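Local coordinates for ABC-type amino acid transport system, permease component (Caldanaerobacter subterraneus subsp. tengcongensis MB4, PDB 4YMU), which probably forms the membrane-spanning permease part of an ABC transporter for amino acids, and binds arginine in a pocket between its helices, at residues V61-P66 / S99-A104; S93-N98 / I154-E159; T22-F27 / P86-G91; P116-A121 / I138-K143. All blocks are in the same frame, centred on the assembly; numbering follows the deposited sequence.

Contact 1 of 4, residues V61-P66 / S99-A104; sequences VIRGTP and SSAYVA. With ARG (arginine), chain I.
Arg63 and Tyr102 carry this contact through a CH-pi interaction. The Arg63 CG lies 3.8 Å from the centroid of the Tyr102 ring and only 6° off its normal, so the aliphatic part of the arginine lies over the centre of that face. Beyond CG the chain bends at chi3 (63°), which carries NE out over the rim on the same face, 3.5 Å from Tyr102 CD1. The two planes stand 85° apart, and the guanidinium therefore offers its edge rather than stacking. A smaller apolar contact lies alongside: Ile62 CG2 meets Ala101 CB at 3.6 Å, and Ala101 CB also receives Arg63 CG at 3.7 Å.

The ligand and the second subunit add polar partners. The bound arginine lies against the opposite ring face, its NE 3.3 Å above the Tyr102 plane and displaced toward the rim, with NH1 3.2 Å from Tyr102 CD2. The carbonyl of Arg63 accepts a hydrogen bond from Lys158 of the second subunit. Tyr102 is thus a flat partition, with a protein arginine on one face and the ligand's side chain on the other, and this is a wall of the transmembrane arginine-binding pocket.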
loop_
_atom_site.group_PDB
_atom_site.type_symbol
_atom_site.label_atom_id
_atom_site.label_comp_id
_atom_site.label_asym_id
_atom_site.label_seq_id
_atom_site.Cartn_x
_atom_site.Cartn_y
_atom_site.Cartn_z
ATOM N N VAL C 61 -15.455 6.018 21.366
ATOM C CA VAL C 61 -15.760 7.183 22.186
ATOM C C VAL C 61 -14.485 7.900 22.584
ATOM O O VAL C 61 -14.401 9.114 22.468
ATOM C CB VAL C 61 -16.608 6.820 23.421
ATOM C CG1 VAL C 61 -16.550 7.936 24.444
ATOM C CG2 VAL C 61 -18.048 6.556 23.003
ATOM N N ILE C 62 -13.494 7.148 23.051
ATOM C CA ILE C 62 -12.239 7.759 23.475
ATOM C C ILE C 62 -11.452 8.425 22.339
ATOM O O ILE C 62 -10.913 9.524 22.508
ATOM C CB ILE C 62 -11.388 6.762 24.243
ATOM C CG1 ILE C 62 -12.101 6.428 25.546
ATOM C CG2 ILE C 62 -10.020 7.340 24.538
ATOM C CD1 ILE C 62 -11.450 5.362 26.279
ATOM N N ARG C 63 -11.402 7.785 21.174
ATOM C CA ARG C 63 -10.670 8.372 20.068
ATOM C C ARG C 63 -11.463 9.507 19.437
ATOM O O ARG C 63 -10.882 10.440 18.863
ATOM C CB ARG C 63 -10.340 7.302 19.023
ATOM C CG ARG C 63 -9.445 6.184 19.541
ATOM C CD ARG C 63 -9.163 5.155 18.462
ATOM N NE ARG C 63 -8.422 5.714 17.341
ATOM C CZ ARG C 63 -8.826 5.622 16.078
ATOM N NH1 ARG C 63 -9.967 4.998 15.806
ATOM N NH2 ARG C 63 -8.104 6.165 15.098
ATOM N N GLY C 64 -12.786 9.446 19.568
ATOM C CA GLY C 64 -13.638 10.421 18.911
ATOM C C GLY C 64 -13.927 11.629 19.777
ATOM O O GLY C 64 -14.801 12.447 19.448
ATOM N N THR C 65 -13.153 11.770 20.856
ATOM C CA THR C 65 -13.424 12.764 21.892
ATOM C C THR C 65 -12.106 13.352 22.452
ATOM O O THR C 65 -11.118 12.635 22.604
ATOM C CB THR C 65 -14.309 12.097 22.983
ATOM O OG1 THR C 65 -15.347 12.987 23.391
ATOM C CG2 THR C 65 -13.498 11.595 24.158
ATOM N N PRO C 66 -12.071 14.667 22.729
ATOM C CA PRO C 66 -10.792 15.323 23.060
ATOM C C PRO C 66 -10.118 14.828 24.348
ATOM O O PRO C 66 -10.802 14.522 25.343
ATOM C CB PRO C 66 -11.178 16.804 23.199
ATOM C CG PRO C 66 -12.436 16.950 22.411
ATOM C CD PRO C 66 -13.167 15.646 22.625
ATOM N N SER C 99 -4.517 6.667 25.369
ATOM C CA SER C 99 -3.546 5.817 24.730
ATOM C C SER C 99 -4.077 4.403 24.606
ATOM O O SER C 99 -3.761 3.728 23.647
ATOM C CB SER C 99 -2.225 5.803 25.495
ATOM O OG SER C 99 -1.263 5.020 24.800
ATOM N N SER C 100 -4.870 3.946 25.569
ATOM C CA SER C 100 -5.361 2.571 25.502
ATOM C C SER C 100 -6.228 2.420 24.262
ATOM O O SER C 100 -6.124 1.425 23.531
ATOM C CB SER C 100 -6.162 2.181 26.744
ATOM O OG SER C 100 -7.491 2.662 26.658
ATOM N N ALA C 101 -7.080 3.408 24.012
ATOM C CA ALA C 101 -7.910 3.325 22.817
ATOM C C ALA C 101 -7.047 3.295 21.539
ATOM O O ALA C 101 -7.190 2.391 20.662
ATOM C CB ALA C 101 -8.895 4.466 22.771
ATOM N N TYR C 102 -6.150 4.273 21.424
ATOM C CA TYR C 102 -5.340 4.337 20.202
ATOM C C TYR C 102 -4.487 3.072 20.000
ATOM O O TYR C 102 -4.328 2.592 18.874
ATOM C CB TYR C 102 -4.498 5.615 20.162
ATOM C CG TYR C 102 -5.339 6.856 19.940
ATOM C CD1 TYR C 102 -5.610 7.319 18.657
ATOM C CD2 TYR C 102 -5.880 7.560 21.020
ATOM C CE1 TYR C 102 -6.384 8.455 18.451
ATOM C CE2 TYR C 102 -6.654 8.697 20.828
ATOM C CZ TYR C 102 -6.906 9.146 19.546
ATOM O OH TYR C 102 -7.680 10.275 19.345
ATOM N N VAL C 103 -3.975 2.524 21.098
ATOM C CA VAL C 103 -3.175 1.304 21.073
ATOM C C VAL C 103 -3.989 0.076 20.656
ATOM O O VAL C 103 -3.513 -0.767 19.881
ATOM C CB VAL C 103 -2.459 1.073 22.411
ATOM C CG1 VAL C 103 -2.019 -0.386 22.564
ATOM C CG2 VAL C 103 -1.272 2.018 22.522
ATOM N N ALA C 104 -5.216 -0.014 21.159
ATOM C CA ALA C 104 -6.128 -1.065 20.728
ATOM C C ALA C 104 -6.273 -1.052 19.196
ATOM O O ALA C 104 -6.166 -2.110 18.522
ATOM C CB ALA C 104 -7.485 -0.890 21.396
HETATM N N ARG I . -4.910 15.777 20.747
HETATM C CA ARG I . -5.862 14.913 20.046
HETATM C C ARG I . -7.087 14.607 20.890
HETATM O O ARG I . -8.060 14.026 20.392
HETATM C CB ARG I . -5.214 13.591 19.646
HETATM C CG ARG I . -4.909 12.662 20.792
HETATM C CD ARG I . -4.073 11.495 20.291
HETATM N NE ARG I . -3.917 10.448 21.291
HETATM C CZ ARG I . -3.074 9.430 21.180
HETATM N NH1 ARG I . -3.001 8.521 22.144
HETATM N NH2 ARG I . -2.297 9.327 20.107
HETATM O OXT ARG I . -7.111 14.912 22.082
#

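Contact 2 of 4, residues S93-N98 / I154-E159; sequences SALAIN and IVMLKE. With ARG (arginine), chain I; ARG (arginine), chain J.
Leu95 and Met156 mark the closest approach of the two helical backbones, their CA atoms 7.9 Å apart, a gap bridged by side chains without any hydrogen bond across it. Met156 is bent at chi2 and chi3, which turns its terminal methyl into helix 87-112: CE sits 3.3 Å from Leu95 O and 3.7 Å from Leu95 CB. Its sulfur also faces the ligand, SD lying 3.5 Å from NH1 of the bound arginine of chain I.

Asn98 has CG anti to the backbone N (chi1 -176°), and OD1 accepts from two groups of that arginine, NE at 2.8 Å and NH1 at 3.0 Å. Glu159 grips the other end: OE2 accepts the amino N of the chain I arginine at 2.9 Å and that of the chain J arginine at 2.7 Å. Were this carboxylate replaced by an alanine's methyl, the two neighbouring ammonium groups would probably lose their shared counter-charge.

No strand is involved. Helix 12-44 packs against Leu95 through Leu25 and Ala29, helix 67-75 brings Leu67 against both Leu95 and Glu159, and helix 186-214 backs Ile154 and Leu157 through Phe203.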
loop_
_atom_site.group_PDB
_atom_site.type_symbol
_atom_site.label_atom_id
_atom_site.label_comp_id
_atom_site.label_asym_id
_atom_site.label_seq_id
_atom_site.Cartn_x
_atom_site.Cartn_y
_atom_site.Cartn_z
ATOM N N SER C 93 -3.830 8.656 34.552
ATOM C CA SER C 93 -5.076 7.963 34.236
ATOM C C SER C 93 -5.633 8.344 32.873
ATOM O O SER C 93 -5.987 7.477 32.060
ATOM C CB SER C 93 -6.127 8.289 35.293
ATOM O OG SER C 93 -5.746 7.738 36.537
ATOM N N ALA C 94 -5.714 9.654 32.643
ATOM C CA ALA C 94 -6.340 10.181 31.450
ATOM C C ALA C 94 -5.540 9.764 30.215
ATOM O O ALA C 94 -6.094 9.219 29.255
ATOM C CB ALA C 94 -6.464 11.687 31.545
ATOM N N LEU C 95 -4.235 10.021 30.262
ATOM C CA LEU C 95 -3.322 9.683 29.184
ATOM C C LEU C 95 -3.303 8.173 28.911
ATOM O O LEU C 95 -3.350 7.756 27.761
ATOM C CB LEU C 95 -1.914 10.163 29.517
ATOM C CG LEU C 95 -1.682 11.664 29.533
ATOM C CD1 LEU C 95 -0.207 11.942 29.690
ATOM C CD2 LEU C 95 -2.198 12.280 28.254
ATOM N N ALA C 96 -3.238 7.363 29.964
ATOM C CA ALA C 96 -3.245 5.915 29.800
ATOM C C ALA C 96 -4.538 5.424 29.157
ATOM O O ALA C 96 -4.523 4.467 28.389
ATOM C CB ALA C 96 -2.998 5.203 31.117
ATOM N N ILE C 97 -5.660 6.052 29.491
ATOM C CA ILE C 97 -6.934 5.643 28.896
ATOM C C ILE C 97 -6.973 6.016 27.406
ATOM O O ILE C 97 -7.251 5.161 26.528
ATOM C CB ILE C 97 -8.133 6.232 29.677
ATOM C CG1 ILE C 97 -8.434 5.387 30.924
ATOM C CG2 ILE C 97 -9.366 6.332 28.815
ATOM C CD1 ILE C 97 -9.204 6.167 32.013
ATOM N N ASN C 98 -6.677 7.283 27.124
ATOM C CA ASN C 98 -6.629 7.776 25.748
ATOM C C ASN C 98 -5.735 6.864 24.875
ATOM O O ASN C 98 -6.158 6.306 23.830
ATOM C CB ASN C 98 -6.119 9.221 25.773
ATOM C CG ASN C 98 -6.123 9.882 24.406
ATOM O OD1 ASN C 98 -5.073 10.036 23.782
ATOM N ND2 ASN C 98 -7.299 10.281 23.934
ATOM N N ILE C 154 6.011 8.747 21.038
ATOM C CA ILE C 154 6.509 10.045 20.593
ATOM C C ILE C 154 5.377 11.067 20.567
ATOM O O ILE C 154 5.545 12.201 21.014
ATOM C CB ILE C 154 7.178 9.960 19.200
ATOM C CG1 ILE C 154 8.445 9.098 19.264
ATOM C CG2 ILE C 154 7.497 11.349 18.656
ATOM C CD1 ILE C 154 9.159 8.964 17.939
ATOM N N VAL C 155 4.216 10.645 20.078
ATOM C CA VAL C 155 3.052 11.517 19.996
ATOM C C VAL C 155 2.574 11.912 21.402
ATOM O O VAL C 155 2.194 13.067 21.650
ATOM C CB VAL C 155 1.906 10.825 19.247
ATOM C CG1 VAL C 155 0.626 11.633 19.356
ATOM C CG2 VAL C 155 2.278 10.642 17.796
ATOM N N MET C 156 2.611 10.948 22.317
ATOM C CA MET C 156 2.143 11.156 23.669
ATOM C C MET C 156 3.012 12.125 24.467
ATOM O O MET C 156 2.532 12.715 25.420
ATOM C CB MET C 156 2.029 9.819 24.395
ATOM C CG MET C 156 0.822 9.011 23.978
ATOM S SD MET C 156 -0.732 9.807 24.451
ATOM C CE MET C 156 -0.870 9.174 26.118
ATOM N N LEU C 157 4.281 12.272 24.088
ATOM C CA LEU C 157 5.164 13.260 24.711
ATOM C C LEU C 157 4.572 14.636 24.495
ATOM O O LEU C 157 4.398 15.412 25.437
ATOM C CB LEU C 157 6.568 13.214 24.106
ATOM C CG LEU C 157 7.466 12.080 24.603
ATOM C CD1 LEU C 157 8.858 12.203 24.013
ATOM C CD2 LEU C 157 7.532 12.073 26.127
ATOM N N LYS C 158 4.268 14.941 23.246
ATOM C CA LYS C 158 3.615 16.194 22.946
ATOM C C LYS C 158 2.274 16.250 23.679
ATOM O O LYS C 158 1.939 17.258 24.306
ATOM C CB LYS C 158 3.429 16.352 21.436
ATOM C CG LYS C 158 4.740 16.439 20.678
ATOM C CD LYS C 158 4.537 16.877 19.227
ATOM C CE LYS C 158 3.794 15.814 18.418
ATOM N NZ LYS C 158 3.333 16.341 17.091
ATOM N N GLU C 159 1.534 15.149 23.650
ATOM C CA GLU C 159 0.206 15.147 24.247
ATOM C C GLU C 159 0.194 15.464 25.750
ATOM O O GLU C 159 -0.730 16.115 26.232
ATOM C CB GLU C 159 -0.523 13.835 23.962
ATOM C CG GLU C 159 -0.952 13.674 22.504
ATOM C CD GLU C 159 -2.013 14.676 22.071
ATOM O OE1 GLU C 159 -2.705 15.233 22.940
ATOM O OE2 GLU C 159 -2.176 14.905 20.858
HETATM N N ARG I . -4.910 15.777 20.747
HETATM C CA ARG I . -5.862 14.913 20.046
HETATM C C ARG I . -7.087 14.607 20.890
HETATM O O ARG I . -8.060 14.026 20.392
HETATM C CB ARG I . -5.214 13.591 19.646
HETATM C CG ARG I . -4.909 12.662 20.792
HETATM C CD ARG I . -4.073 11.495 20.291
HETATM N NE ARG I . -3.917 10.448 21.291
HETATM C CZ ARG I . -3.074 9.430 21.180
HETATM N NH1 ARG I . -3.001 8.521 22.144
HETATM N NH2 ARG I . -2.297 9.327 20.107
HETATM O OXT ARG I . -7.111 14.912 22.082
HETATM N N ARG J . -2.024 17.492 20.059
HETATM C CA ARG J . -0.818 17.151 19.309
HETATM C C ARG J . 0.238 18.241 19.431
HETATM O O ARG J . 1.412 17.997 19.123
HETATM C CB ARG J . -1.143 16.917 17.827
HETATM C CG ARG J . -1.520 18.172 17.057
HETATM C CD ARG J . -2.033 17.819 15.686
HETATM N NE ARG J . -2.199 18.992 14.831
HETATM C CZ ARG J . -2.800 18.969 13.643
HETATM N NH1 ARG J . -3.294 17.829 13.176
HETATM N NH2 ARG J . -2.905 20.076 12.925
HETATM O OXT ARG J . -0.059 19.382 19.815
#

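Contact 3 of 4, residues T22-F27 / P86-G91; sequences TLKLTF and PAFTAG
Lys24 and Phe88 meet because each sends CG anti to its own backbone N, chi1 172° for the lysine and 179° for the phenylalanine. Beyond CG the lysine runs fully extended, long enough to cross the interhelical gap and pass over the ring, and the two side chains meet at about a right angle.

The geometry is that of a cation-pi contact: Lys24 NZ is 4.3 Å from the centroid of the Phe88 ring and 24° off its normal, over the face but shifted toward the rim. The methylene before it comes nearer, CE lying 3.4 Å from Phe88 CZ and 3.6 Å from Phe88 CE1, so methylene contact accompanies the cation-pi approach.

Deeper in, Leu25 lies against Gly91, where the backbones draw together, with CA atoms 7.5 Å apart. Leu25 CD2 reaches to 4.1 Å from Gly91 C, resting on bare main chain because the glycine has no side chain to interpose. On the flank of helix 12-44 that meets helix 129-160, an intrahelical bond runs from Thr26 OG1 to Thr22 O at 2.7 Å.

Phe88 also meets the ring of Phe168, and Leu25 continues inward onto Val92 and Leu95 of helix 87-112. No hydrogen bond joins the segments. The contact therefore grades from a buried apolar layer to an exposed ammonium group, whose attraction to the ring is likely to be modest if solvent competes for it.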
loop_
_atom_site.group_PDB
_atom_site.type_symbol
_atom_site.label_atom_id
_atom_site.label_comp_id
_atom_site.label_asym_id
_atom_site.label_seq_id
_atom_site.Cartn_x
_atom_site.Cartn_y
_atom_site.Cartn_z
ATOM N N THR C 22 7.996 15.189 32.381
ATOM C CA THR C 22 7.295 14.863 31.146
ATOM C C THR C 22 7.588 13.409 30.776
ATOM O O THR C 22 6.673 12.656 30.447
ATOM C CB THR C 22 7.669 15.796 29.990
ATOM O OG1 THR C 22 7.076 17.086 30.201
ATOM C CG2 THR C 22 7.163 15.224 28.664
ATOM N N LEU C 23 8.857 13.017 30.884
ATOM C CA LEU C 23 9.292 11.633 30.651
ATOM C C LEU C 23 8.544 10.645 31.545
ATOM O O LEU C 23 7.942 9.684 31.055
ATOM C CB LEU C 23 10.795 11.498 30.910
ATOM C CG LEU C 23 11.769 11.611 29.739
ATOM C CD1 LEU C 23 11.371 12.737 28.811
ATOM C CD2 LEU C 23 13.177 11.837 30.258
ATOM N N LYS C 24 8.617 10.878 32.853
ATOM C CA LYS C 24 7.975 10.027 33.858
ATOM C C LYS C 24 6.478 9.840 33.596
ATOM O O LYS C 24 5.960 8.722 33.631
ATOM C CB LYS C 24 8.198 10.632 35.251
ATOM C CG LYS C 24 7.418 9.962 36.372
ATOM C CD LYS C 24 7.489 10.781 37.664
ATOM C CE LYS C 24 6.726 10.113 38.812
ATOM N NZ LYS C 24 6.637 10.959 40.054
ATOM N N LEU C 25 5.798 10.947 33.323
ATOM C CA LEU C 25 4.378 10.942 32.997
ATOM C C LEU C 25 4.062 10.073 31.766
ATOM O O LEU C 25 3.231 9.160 31.832
ATOM C CB LEU C 25 3.912 12.378 32.742
ATOM C CG LEU C 25 2.484 12.808 33.098
ATOM C CD1 LEU C 25 1.910 13.645 31.968
ATOM C CD2 LEU C 25 1.559 11.646 33.440
ATOM N N THR C 26 4.734 10.369 30.656
ATOM C CA THR C 26 4.426 9.761 29.366
ATOM C C THR C 26 4.739 8.269 29.340
ATOM O O THR C 26 3.933 7.468 28.875
ATOM C CB THR C 26 5.192 10.458 28.225
ATOM O OG1 THR C 26 5.123 11.878 28.396
ATOM C CG2 THR C 26 4.597 10.097 26.872
ATOM N N PHE C 27 5.914 7.911 29.844
ATOM C CA PHE C 27 6.307 6.522 30.005
ATOM C C PHE C 27 5.252 5.702 30.734
ATOM O O PHE C 27 4.764 4.700 30.220
ATOM C CB PHE C 27 7.591 6.456 30.816
ATOM C CG PHE C 27 8.677 5.674 30.161
ATOM C CD1 PHE C 27 8.763 4.300 30.341
ATOM C CD2 PHE C 27 9.620 6.311 29.363
ATOM C CE1 PHE C 27 9.775 3.572 29.734
ATOM C CE2 PHE C 27 10.635 5.595 28.750
ATOM C CZ PHE C 27 10.714 4.221 28.939
ATOM N N PRO C 86 -4.799 13.627 43.085
ATOM C CA PRO C 86 -3.631 14.456 42.750
ATOM C C PRO C 86 -3.539 14.754 41.244
ATOM O O PRO C 86 -4.227 14.103 40.454
ATOM C CB PRO C 86 -2.446 13.584 43.189
ATOM C CG PRO C 86 -2.990 12.675 44.228
ATOM C CD PRO C 86 -4.434 12.438 43.881
ATOM N N ALA C 87 -2.701 15.705 40.843
ATOM C CA ALA C 87 -2.603 16.024 39.425
ATOM C C ALA C 87 -1.944 14.868 38.658
ATOM O O ALA C 87 -2.320 14.541 37.526
ATOM C CB ALA C 87 -1.831 17.309 39.220
ATOM N N PHE C 88 -0.984 14.231 39.312
ATOM C CA PHE C 88 -0.180 13.205 38.688
ATOM C C PHE C 88 -1.055 12.026 38.316
ATOM O O PHE C 88 -1.091 11.634 37.150
ATOM C CB PHE C 88 0.923 12.760 39.641
ATOM C CG PHE C 88 1.799 11.683 39.093
ATOM C CD1 PHE C 88 2.656 11.939 38.035
ATOM C CD2 PHE C 88 1.775 10.413 39.643
ATOM C CE1 PHE C 88 3.473 10.946 37.531
ATOM C CE2 PHE C 88 2.587 9.413 39.144
ATOM C CZ PHE C 88 3.435 9.678 38.083
ATOM N N THR C 89 -1.776 11.474 39.290
ATOM C CA THR C 89 -2.635 10.327 39.003
ATOM C C THR C 89 -3.745 10.678 38.008
ATOM O O THR C 89 -4.163 9.828 37.219
ATOM C CB THR C 89 -3.230 9.686 40.268
ATOM O OG1 THR C 89 -4.338 10.468 40.723
ATOM C CG2 THR C 89 -2.180 9.603 41.353
ATOM N N ALA C 90 -4.215 11.921 38.027
ATOM C CA ALA C 90 -5.214 12.349 37.051
ATOM C C ALA C 90 -4.643 12.288 35.628
ATOM O O ALA C 90 -5.255 11.698 34.733
ATOM C CB ALA C 90 -5.715 13.740 37.365
ATOM N N GLY C 91 -3.472 12.894 35.437
ATOM C CA GLY C 91 -2.803 12.923 34.147
ATOM C C GLY C 91 -2.497 11.519 33.656
ATOM O O GLY C 91 -2.866 11.158 32.541
#

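Contact 4 of 4, residues P116-A121 / I138-K143; sequences PGQNEA and IPQAIK
Gln118 meets Gln140 through its side-chain amide. From CB, chi1 (-65°) sets CG beside the backbone N, 4.0 Å from Gln140 NE2; the bend at chi2 then turns CD and OE1 toward that nitrogen, CD to 3.8 Å. At the tip, OE1 accepts the hydrogen bond from Gln140 NE2, 3.1 Å long and fairly straight at 161°. The donor stands tilted out of the Gln118 carbonyl plane, yet the acceptor lies near the amide plane of Gln140, the two amides being turned 78° against each other. Gln118 NE2, the other branch, donates to a backbone carbonyl on the chain of another protein.

Gln140 extends straight from its helix, and its NE2 also donates to Val136 O. The two bonds together fix the rotation of this amide. A leucine in place of Gln118 would probably leave Gln140 NE2 without one acceptor and the neighbouring chain's backbone without its donor.

Helix 117-124 carries the Glu-Ala-Ala signature of these permeases, consistent with the coupling helix that docks on the ATPase subunit in this family. The buried amide pair thus joins helix 129-160 to this interface by directional hydrogen bonds, with little apolar packing between the segments.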
loop_
_atom_site.group_PDB
_atom_site.type_symbol
_atom_site.label_atom_id
_atom_site.label_comp_id
_atom_site.label_asym_id
_atom_site.label_seq_id
_atom_site.Cartn_x
_atom_site.Cartn_y
_atom_site.Cartn_z
ATOM N N PRO C 116 -3.011 -11.826 4.155
ATOM C CA PRO C 116 -4.025 -12.857 4.462
ATOM C C PRO C 116 -3.655 -14.246 3.914
ATOM O O PRO C 116 -4.232 -15.276 4.296
ATOM C CB PRO C 116 -5.301 -12.332 3.798
ATOM C CG PRO C 116 -4.829 -11.262 2.819
ATOM C CD PRO C 116 -3.545 -10.722 3.338
ATOM N N GLY C 117 -2.690 -14.265 3.006
ATOM C CA GLY C 117 -2.178 -15.510 2.471
ATOM C C GLY C 117 -1.574 -16.334 3.590
ATOM O O GLY C 117 -1.698 -17.554 3.599
ATOM N N GLN C 118 -0.930 -15.666 4.544
ATOM C CA GLN C 118 -0.276 -16.375 5.634
ATOM C C GLN C 118 -1.283 -17.246 6.412
ATOM O O GLN C 118 -1.037 -18.430 6.703
ATOM C CB GLN C 118 0.421 -15.368 6.542
ATOM C CG GLN C 118 1.546 -14.633 5.848
ATOM C CD GLN C 118 2.728 -15.542 5.592
ATOM O OE1 GLN C 118 3.330 -16.096 6.527
ATOM N NE2 GLN C 118 3.058 -15.725 4.318
ATOM N N ASN C 119 -2.428 -16.654 6.718
ATOM C CA ASN C 119 -3.486 -17.373 7.399
ATOM C C ASN C 119 -4.016 -18.454 6.486
ATOM O O ASN C 119 -4.255 -19.584 6.931
ATOM C CB ASN C 119 -4.596 -16.425 7.863
ATOM C CG ASN C 119 -5.843 -17.157 8.303
ATOM O OD1 ASN C 119 -5.843 -17.869 9.307
ATOM N ND2 ASN C 119 -6.930 -16.970 7.556
ATOM N N GLU C 120 -4.188 -18.116 5.208
ATOM C CA GLU C 120 -4.622 -19.129 4.227
ATOM C C GLU C 120 -3.725 -20.373 4.175
ATOM O O GLU C 120 -4.229 -21.494 4.118
ATOM C CB GLU C 120 -4.765 -18.532 2.831
ATOM C CG GLU C 120 -5.924 -17.573 2.725
ATOM C CD GLU C 120 -6.388 -17.383 1.303
ATOM O OE1 GLU C 120 -5.617 -17.659 0.348
ATOM O OE2 GLU C 120 -7.547 -16.958 1.110
ATOM N N ALA C 121 -2.408 -20.181 4.216
ATOM C CA ALA C 121 -1.473 -21.301 4.166
ATOM C C ALA C 121 -1.535 -22.070 5.478
ATOM O O ALA C 121 -1.611 -23.299 5.493
ATOM C CB ALA C 121 -0.040 -20.824 3.882
ATOM N N ILE C 138 0.407 -13.826 14.612
ATOM C CA ILE C 138 0.813 -12.959 15.739
ATOM C C ILE C 138 2.298 -12.552 15.751
ATOM O O ILE C 138 2.604 -11.388 16.016
ATOM C CB ILE C 138 0.360 -13.544 17.110
ATOM C CG1 ILE C 138 -1.154 -13.383 17.256
ATOM C CG2 ILE C 138 1.086 -12.880 18.270
ATOM C CD1 ILE C 138 -1.753 -14.319 18.239
ATOM N N PRO C 139 3.223 -13.502 15.481
ATOM C CA PRO C 139 4.633 -13.091 15.412
ATOM C C PRO C 139 4.907 -11.998 14.384
ATOM O O PRO C 139 5.839 -11.212 14.578
ATOM C CB PRO C 139 5.346 -14.371 14.963
ATOM C CG PRO C 139 4.485 -15.486 15.489
ATOM C CD PRO C 139 3.072 -14.971 15.362
ATOM N N GLN C 140 4.095 -11.927 13.332
ATOM C CA GLN C 140 4.317 -10.963 12.241
ATOM C C GLN C 140 3.570 -9.662 12.538
ATOM O O GLN C 140 4.066 -8.544 12.274
ATOM C CB GLN C 140 3.884 -11.571 10.887
ATOM C CG GLN C 140 4.690 -12.817 10.484
ATOM C CD GLN C 140 4.257 -13.405 9.152
ATOM O OE1 GLN C 140 4.430 -12.790 8.093
ATOM N NE2 GLN C 140 3.668 -14.598 9.200
ATOM N N ALA C 141 2.368 -9.826 13.089
ATOM C CA ALA C 141 1.577 -8.694 13.554
ATOM C C ALA C 141 2.439 -7.896 14.506
ATOM O O ALA C 141 2.522 -6.680 14.376
ATOM C CB ALA C 141 0.300 -9.154 14.260
ATOM N N ILE C 142 3.133 -8.594 15.408
ATOM C CA ILE C 142 3.993 -7.934 16.402
ATOM C C ILE C 142 5.026 -7.001 15.776
ATOM O O ILE C 142 5.243 -5.883 16.268
ATOM C CB ILE C 142 4.655 -8.943 17.374
ATOM C CG1 ILE C 142 3.696 -9.277 18.515
ATOM C CG2 ILE C 142 5.963 -8.408 17.933
ATOM C CD1 ILE C 142 3.935 -10.652 19.089
ATOM N N LYS C 143 5.657 -7.454 14.698
ATOM C CA LYS C 143 6.610 -6.609 13.988
ATOM C C LYS C 143 5.894 -5.469 13.288
ATOM O O LYS C 143 6.504 -4.449 12.977
ATOM C CB LYS C 143 7.458 -7.407 12.993
ATOM C CG LYS C 143 8.280 -8.514 13.647
ATOM C CD LYS C 143 8.980 -9.375 12.604
ATOM C CE LYS C 143 9.378 -10.747 13.153
ATOM N NZ LYS C 143 9.993 -11.611 12.088
#

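Overall arrangement
From the N terminus, helix 12-44 is the first to be engaged: contact 3 closes a loop from 22-27 to the start of helix 87-112. Contact 1 opens within that loop, at 61-66, and closes beyond it at 99-104, so the two cross. Contact 2 starts at 93-98, after contact 3 has closed but before contact 1 has, and thus crosses contact 1; its return at 154-159 spans contact 4, a short excursion between 116-121 and 138-143. Helix 87-112 serves contacts 1, 2 and 3; contact 2 touches both others, sharing the arginine site with contact 1 and packing on contact 3. Contact 4, on the same helix 129-160 as contact 2, lies about 29 Å away between centres.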